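Local coordinates for protein transaminase (Bacillus megaterium, PDB 5G0A) that probably moves amino groups between amines and carbonyl compounds with S selectivity, using pyridoxal-5'-phosphate as the cofactor, at residues S366-L371 with L386-D391; N439-G444 with D459-A464. All coordinates share one frame; numbering follows the deposited sequence.

Contact 1 (S366-L371 with L386-D391); sequences SKLELL and LLWIVD
L368 alone of its helical turn meets the strand, dividing its two methyl groups between W388 and V390. Just ahead of it, K367 turns to another partner, D455, with which it forms a salt bridge. L368 then points its side chain from helix 353-374 to the sheet. Its CG lies beside the backbone N (chi1 -68°) and the chain runs on extended (chi2 170°), so that the isopropyl fork is carried to the strand. CD1 meets the benzene part of the indole obliquely, 3.8 Å from CE3 of W388. CD2 approaches V390 tip to tip, with CG2 of that valine 4.1 Å away. Because residues two apart on a strand face the same way, one leucine can touch both. The layer is completed by strand 378-384, where F381 also touches L368; three residues further along the helix, L371 packs on I378 of the same strand. A hydrogen bond from NE1 of W388 to the carbonyl of G385 restrains the indole's rotation. With no hydrogen bond between the segments, helix and strand meet here through apolar side chains, which implies an association based on exclusion of water and shape.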
# COMPACT_ATOMS: atom_id res chain seq x y z
N SER B 366 12.72 -27.70 -37.95
CA SER B 366 12.59 -28.93 -38.76
C SER B 366 12.58 -30.21 -37.92
O SER B 366 11.87 -31.17 -38.23
CB SER B 366 13.69 -29.00 -39.83
OG SER B 366 14.94 -29.37 -39.28
N LYS B 367 13.36 -30.23 -36.84
CA LYS B 367 13.40 -31.39 -35.95
C LYS B 367 12.11 -31.52 -35.15
O LYS B 367 11.61 -32.63 -34.96
CB LYS B 367 14.62 -31.33 -35.01
CG LYS B 367 15.98 -31.26 -35.70
CD LYS B 367 16.41 -32.57 -36.33
CE LYS B 367 16.56 -33.67 -35.28
NZ LYS B 367 17.33 -34.82 -35.82
N LEU B 368 11.58 -30.39 -34.68
CA LEU B 368 10.29 -30.42 -33.95
C LEU B 368 9.12 -30.78 -34.86
O LEU B 368 8.22 -31.50 -34.44
CB LEU B 368 10.03 -29.09 -33.21
CG LEU B 368 10.96 -28.79 -32.03
CD1 LEU B 368 10.75 -27.36 -31.53
CD2 LEU B 368 10.75 -29.78 -30.89
N GLU B 369 9.13 -30.29 -36.09
CA GLU B 369 8.12 -30.71 -37.08
C GLU B 369 8.07 -32.24 -37.17
O GLU B 369 6.99 -32.84 -37.10
CB GLU B 369 8.42 -30.13 -38.46
CG GLU B 369 7.97 -28.69 -38.66
CD GLU B 369 8.33 -28.16 -40.03
OE1 GLU B 369 8.85 -28.94 -40.86
OE2 GLU B 369 8.09 -26.96 -40.30
N LEU B 370 9.23 -32.87 -37.30
CA LEU B 370 9.32 -34.33 -37.40
C LEU B 370 8.83 -35.05 -36.13
O LEU B 370 8.13 -36.06 -36.22
CB LEU B 370 10.74 -34.78 -37.77
CG LEU B 370 11.25 -34.43 -39.17
CD1 LEU B 370 12.77 -34.53 -39.22
CD2 LEU B 370 10.61 -35.31 -40.24
N LEU B 371 9.19 -34.51 -34.96
CA LEU B 371 8.68 -35.03 -33.69
C LEU B 371 7.17 -34.90 -33.56
O LEU B 371 6.51 -35.81 -33.04
CB LEU B 371 9.37 -34.36 -32.49
CG LEU B 371 10.78 -34.88 -32.17
CD1 LEU B 371 11.41 -34.09 -31.02
CD2 LEU B 371 10.74 -36.36 -31.84
N LEU B 386 17.40 -19.93 -30.16
CA LEU B 386 17.50 -20.98 -29.15
C LEU B 386 16.49 -20.79 -28.00
O LEU B 386 16.85 -20.88 -26.81
CB LEU B 386 18.94 -21.06 -28.60
CG LEU B 386 19.99 -21.82 -29.42
CD1 LEU B 386 19.64 -23.29 -29.58
CD2 LEU B 386 20.25 -21.16 -30.78
N LEU B 387 15.23 -20.54 -28.34
CA LEU B 387 14.18 -20.43 -27.34
C LEU B 387 12.89 -21.04 -27.92
O LEU B 387 12.27 -20.46 -28.82
CB LEU B 387 13.95 -18.96 -26.95
CG LEU B 387 12.96 -18.69 -25.80
CD1 LEU B 387 13.41 -19.32 -24.48
CD2 LEU B 387 12.74 -17.20 -25.64
N TRP B 388 12.52 -22.21 -27.42
CA TRP B 388 11.40 -22.95 -28.00
C TRP B 388 10.40 -23.35 -26.92
O TRP B 388 10.77 -23.75 -25.82
CB TRP B 388 11.91 -24.16 -28.84
CG TRP B 388 12.63 -23.66 -30.06
CD1 TRP B 388 13.95 -23.33 -30.16
CD2 TRP B 388 12.05 -23.39 -31.35
NE1 TRP B 388 14.22 -22.86 -31.42
CE2 TRP B 388 13.08 -22.90 -32.17
CE3 TRP B 388 10.77 -23.54 -31.88
CZ2 TRP B 388 12.86 -22.53 -33.50
CZ3 TRP B 388 10.55 -23.17 -33.19
CH2 TRP B 388 11.58 -22.68 -33.98
N ILE B 389 9.11 -23.19 -27.24
CA ILE B 389 8.06 -23.74 -26.41
C ILE B 389 7.47 -24.92 -27.16
O ILE B 389 7.34 -24.86 -28.38
CB ILE B 389 6.92 -22.74 -26.11
CG1 ILE B 389 6.36 -22.14 -27.41
CG2 ILE B 389 7.36 -21.65 -25.14
CD1 ILE B 389 4.85 -22.02 -27.42
N VAL B 390 7.14 -25.97 -26.42
CA VAL B 390 6.43 -27.12 -26.96
C VAL B 390 5.25 -27.39 -26.03
O VAL B 390 5.43 -27.71 -24.84
CB VAL B 390 7.31 -28.39 -27.05
CG1 VAL B 390 6.52 -29.55 -27.67
CG2 VAL B 390 8.59 -28.14 -27.85
N ASP B 391 4.04 -27.23 -26.57
CA ASP B 391 2.84 -27.49 -25.80
C ASP B 391 2.58 -28.99 -25.74
O ASP B 391 2.41 -29.64 -26.78
CB ASP B 391 1.63 -26.75 -26.40
CG ASP B 391 1.84 -25.25 -26.52
OD1 ASP B 391 2.40 -24.64 -25.58
OD2 ASP B 391 1.42 -24.68 -27.54

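Contact 2 (N439-G444 with D459-A464); sequences NTMRIG and DALDYA
M441 reaches from strand 440-443 to L461 on helix 451-468, the two side chains meeting tip to tip. Its CB and CG both lie beside V390 of the neighbouring strand. At SD the chain turns toward the helix, and the bends at chi2 (-103°) and chi3 (-83°) turn CE toward L461, with I443 to one side. CE of M441 has CD2 of L461 at 3.9 Å and CD1 closer still, at a spacing tighter than usual for two carbons; the exact seat of this methyl is therefore doubtful. The setting is the three-stranded antiparallel sheet of the C-terminal part of a class-III aminotransferase, with helices packed on one face, consistent with the small domain of fold-type I enzymes. M441 and I443 face those helices, whereas R442 between them extends the other way and donates from NE to the carbonyl of G241. I443 adds a looser touch, its CD1 lying 4.4 Å from CD2 of L461. That leucine projects from its helix with CG anti to the backbone N (chi1 180°), which carries its methyls toward M441 and I443. I422 of helix 418-427 touches both M441 and L461, while L371 of helix 353-374 packs against L461 as well.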
# COMPACT_ATOMS: atom_id res chain seq x y z
N ASN B 439 2.70 -28.02 -18.39
CA ASN B 439 2.30 -28.53 -19.71
C ASN B 439 3.11 -28.00 -20.88
O ASN B 439 2.71 -28.15 -22.03
CB ASN B 439 0.83 -28.17 -20.00
CG ASN B 439 -0.11 -28.57 -18.90
OD1 ASN B 439 -0.17 -29.74 -18.51
ND2 ASN B 439 -0.85 -27.60 -18.37
N THR B 440 4.25 -27.37 -20.59
CA THR B 440 4.94 -26.64 -21.64
C THR B 440 6.43 -26.81 -21.48
O THR B 440 6.98 -26.47 -20.44
CB THR B 440 4.61 -25.13 -21.58
OG1 THR B 440 3.20 -24.95 -21.36
CG2 THR B 440 5.03 -24.44 -22.89
N MET B 441 7.06 -27.35 -22.50
CA MET B 441 8.50 -27.41 -22.55
C MET B 441 9.06 -26.06 -22.89
O MET B 441 8.46 -25.32 -23.66
CB MET B 441 8.87 -28.36 -23.65
CG MET B 441 8.03 -29.60 -23.53
SD MET B 441 9.07 -30.85 -22.82
CE MET B 441 9.79 -31.25 -24.40
N ARG B 442 10.24 -25.78 -22.33
CA ARG B 442 10.96 -24.54 -22.59
C ARG B 442 12.40 -24.95 -22.86
O ARG B 442 13.14 -25.33 -21.95
CB ARG B 442 10.89 -23.60 -21.37
CG ARG B 442 11.14 -22.13 -21.70
CD ARG B 442 9.81 -21.54 -22.16
NE ARG B 442 9.78 -20.11 -22.49
CZ ARG B 442 9.89 -19.63 -23.73
NH1 ARG B 442 10.15 -20.45 -24.75
NH2 ARG B 442 9.77 -18.32 -23.95
N ILE B 443 12.77 -24.89 -24.13
CA ILE B 443 14.00 -25.51 -24.60
C ILE B 443 14.98 -24.43 -25.00
O ILE B 443 14.61 -23.53 -25.75
CB ILE B 443 13.71 -26.45 -25.80
CG1 ILE B 443 12.80 -27.60 -25.34
CG2 ILE B 443 15.01 -27.02 -26.39
CD1 ILE B 443 12.16 -28.38 -26.47
N GLY B 444 16.22 -24.54 -24.53
CA GLY B 444 17.27 -23.60 -24.92
C GLY B 444 18.65 -24.21 -24.78
O GLY B 444 18.87 -25.06 -23.94
N ASP B 459 16.63 -36.58 -29.98
CA ASP B 459 16.56 -38.02 -29.72
C ASP B 459 16.07 -38.35 -28.31
O ASP B 459 15.18 -39.19 -28.14
CB ASP B 459 17.93 -38.68 -29.95
CG ASP B 459 18.05 -39.28 -31.33
OD1 ASP B 459 17.35 -40.29 -31.60
OD2 ASP B 459 18.84 -38.77 -32.15
N ALA B 460 16.62 -37.68 -27.30
CA ALA B 460 16.24 -37.93 -25.92
C ALA B 460 14.78 -37.55 -25.68
O ALA B 460 14.10 -38.22 -24.91
CB ALA B 460 17.14 -37.17 -24.95
N LEU B 461 14.34 -36.49 -26.35
CA LEU B 461 12.95 -36.05 -26.29
C LEU B 461 12.04 -37.09 -26.96
O LEU B 461 10.96 -37.39 -26.45
CB LEU B 461 12.80 -34.68 -26.97
CG LEU B 461 11.42 -34.03 -27.02
CD1 LEU B 461 10.76 -34.05 -25.65
CD2 LEU B 461 11.51 -32.62 -27.57
N ASP B 462 12.49 -37.63 -28.09
CA ASP B 462 11.78 -38.68 -28.84
C ASP B 462 11.50 -39.84 -27.88
O ASP B 462 10.34 -40.19 -27.64
CB ASP B 462 12.65 -39.12 -30.03
CG ASP B 462 11.87 -39.88 -31.13
OD1 ASP B 462 10.63 -40.04 -31.04
OD2 ASP B 462 12.53 -40.29 -32.10
N TYR B 463 12.56 -40.38 -27.29
CA TYR B 463 12.49 -41.38 -26.22
C TYR B 463 11.53 -41.00 -25.08
O TYR B 463 10.76 -41.85 -24.60
CB TYR B 463 13.89 -41.65 -25.67
CG TYR B 463 13.94 -42.60 -24.49
CD1 TYR B 463 13.85 -43.98 -24.69
CD2 TYR B 463 14.07 -42.12 -23.19
CE1 TYR B 463 13.88 -44.85 -23.62
CE2 TYR B 463 14.11 -43.00 -22.11
CZ TYR B 463 14.02 -44.36 -22.34
OH TYR B 463 14.05 -45.23 -21.28
N ALA B 464 11.58 -39.74 -24.65
CA ALA B 464 10.76 -39.25 -23.54
C ALA B 464 9.26 -39.25 -23.88
O ALA B 464 8.43 -39.68 -23.07
CB ALA B 464 11.21 -37.85 -23.12

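Overall arrangement
Contact 1 closes before contact 2 opens along the chain, yet their centres lie only 8 Å apart. Strands 387-392 and 440-443 are antiparallel neighbours in one sheet, and backbone pairing of W388 with I443 and of V390 with M441 ties the contacts together. Helices 353-374 and 451-468 pack on the same face, where V390 also touches M441 and I443. The two contacts thus form one continuous apolar layer. On the other face L387 and I389 lie against R442, and L387 touches L272 of the cofactor pocket, so this helix-backed sheet borders the surroundings of the active site.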